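Local atomic coordinates of trans-4-hydroxy-L-proline dehydratase (Clostridioides difficile 70-100-2010, PDB entry 6VXC), a protein that uses a glycyl radical to dehydrate trans-4-hydroxy-L-proline to (S)-1-pyrroline-5-carboxylate during anaerobic degradation of hydroxyproline. Residues L81-N84 with D85-I89. Residues are numbered along the deposited sequence; the frame is centred on the assembly and turned at random.
Sequences LSIN and DGELI
Asn84 and Glu87 are the first and last residues of a type II beta turn, with Asp85 and Gly86 at its corners, in the surface loop between helix 64-78 and strand 99-101, and Glu87 folds its carboxylate back over the incoming chain. Ahead of the turn, Ser82 O accepts a hydrogen bond from a water that also donates to Glu87 OE1, while Tyr238 of helix 214-248 bonds to the same carbonyl. Ile83 then runs past the carboxylate, its CA 3.8 Å from Glu87 OE1. At Asn84 three bonds converge. Asn84 N reaches Glu87 OE1 at 3.0 Å, nearly straight at 162° but from above the carboxylate plane. Asn84 O receives Glu87 N at 3.1 Å, the bond that closes the turn; Gly86, at phi 94°, occupies the position where a side chain would press on the preceding carbonyl. The Asn84 side chain, with CG anti to its own carbonyl carbon (chi1 -59°), lies across the glutamate, whose chain is extended beyond CG. Lys337 of helix 324-339 forms a salt bridge with Glu87 OE2, which probably favours the ionised carboxylate. That oxygen lies close to the amide plane of Asn84, yet ND2 meets it from above the carboxylate, 2.8 Å from Asn84 ND2 to Glu87 OE2.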
# COMPACT_ATOMS: atom_id res chain seq x y z
N LEU A 81 7.78 -25.62 -9.44
CA LEU A 81 6.56 -25.04 -9.97
C LEU A 81 5.37 -25.90 -9.58
O LEU A 81 5.51 -27.11 -9.37
CB LEU A 81 6.65 -24.91 -11.49
CG LEU A 81 7.31 -23.65 -12.05
CD1 LEU A 81 8.33 -23.02 -11.13
CD2 LEU A 81 7.86 -23.91 -13.44
N SER A 82 4.21 -25.28 -9.45
CA SER A 82 3.00 -26.03 -9.10
C SER A 82 1.81 -25.49 -9.88
O SER A 82 1.75 -24.30 -10.20
CB SER A 82 2.72 -25.98 -7.60
OG SER A 82 2.49 -24.66 -7.18
N ILE A 83 0.88 -26.38 -10.19
CA ILE A 83 -0.39 -26.06 -10.83
C ILE A 83 -1.49 -26.61 -9.94
O ILE A 83 -1.53 -27.82 -9.68
CB ILE A 83 -0.49 -26.64 -12.25
CG1 ILE A 83 0.61 -26.06 -13.14
CG2 ILE A 83 -1.89 -26.42 -12.84
CD1 ILE A 83 0.55 -26.50 -14.59
N ASN A 84 -2.36 -25.75 -9.45
CA ASN A 84 -3.39 -26.20 -8.53
C ASN A 84 -4.59 -26.75 -9.30
O ASN A 84 -4.84 -26.39 -10.45
CB ASN A 84 -3.81 -25.05 -7.61
CG ASN A 84 -2.64 -24.50 -6.80
OD1 ASN A 84 -1.97 -25.24 -6.08
ND2 ASN A 84 -2.36 -23.21 -6.96
N ASP A 85 -5.32 -27.64 -8.64
CA ASP A 85 -6.42 -28.33 -9.30
C ASP A 85 -7.50 -27.35 -9.74
O ASP A 85 -8.09 -26.64 -8.93
CB ASP A 85 -7.01 -29.39 -8.36
CG ASP A 85 -8.08 -30.22 -9.04
OD1 ASP A 85 -7.74 -30.90 -10.03
OD2 ASP A 85 -9.24 -30.19 -8.59
N GLY A 86 -7.77 -27.33 -11.04
CA GLY A 86 -8.79 -26.49 -11.61
C GLY A 86 -8.32 -25.15 -12.13
O GLY A 86 -9.11 -24.42 -12.72
N GLU A 87 -7.04 -24.82 -11.97
CA GLU A 87 -6.57 -23.51 -12.39
C GLU A 87 -6.68 -23.33 -13.90
O GLU A 87 -6.53 -24.27 -14.68
CB GLU A 87 -5.13 -23.29 -11.95
CG GLU A 87 -5.03 -22.94 -10.48
CD GLU A 87 -3.63 -22.57 -10.04
OE1 GLU A 87 -2.65 -23.05 -10.66
OE2 GLU A 87 -3.52 -21.78 -9.08
N LEU A 88 -6.97 -22.10 -14.29
CA LEU A 88 -6.78 -21.60 -15.64
C LEU A 88 -5.62 -20.62 -15.75
O LEU A 88 -4.99 -20.55 -16.80
CB LEU A 88 -8.07 -20.93 -16.14
CG LEU A 88 -9.32 -21.79 -16.37
CD1 LEU A 88 -10.53 -20.94 -16.74
CD2 LEU A 88 -9.07 -22.83 -17.46
N ILE A 89 -5.33 -19.88 -14.68
CA ILE A 89 -4.17 -19.00 -14.57
C ILE A 89 -3.21 -19.63 -13.57
O ILE A 89 -3.62 -19.97 -12.46
CB ILE A 89 -4.57 -17.59 -14.11
CG1 ILE A 89 -5.60 -16.98 -15.06
CG2 ILE A 89 -3.33 -16.67 -13.96
CD1 ILE A 89 -5.09 -16.83 -16.48
O HOH W 1 -0.13 -22.06 -9.94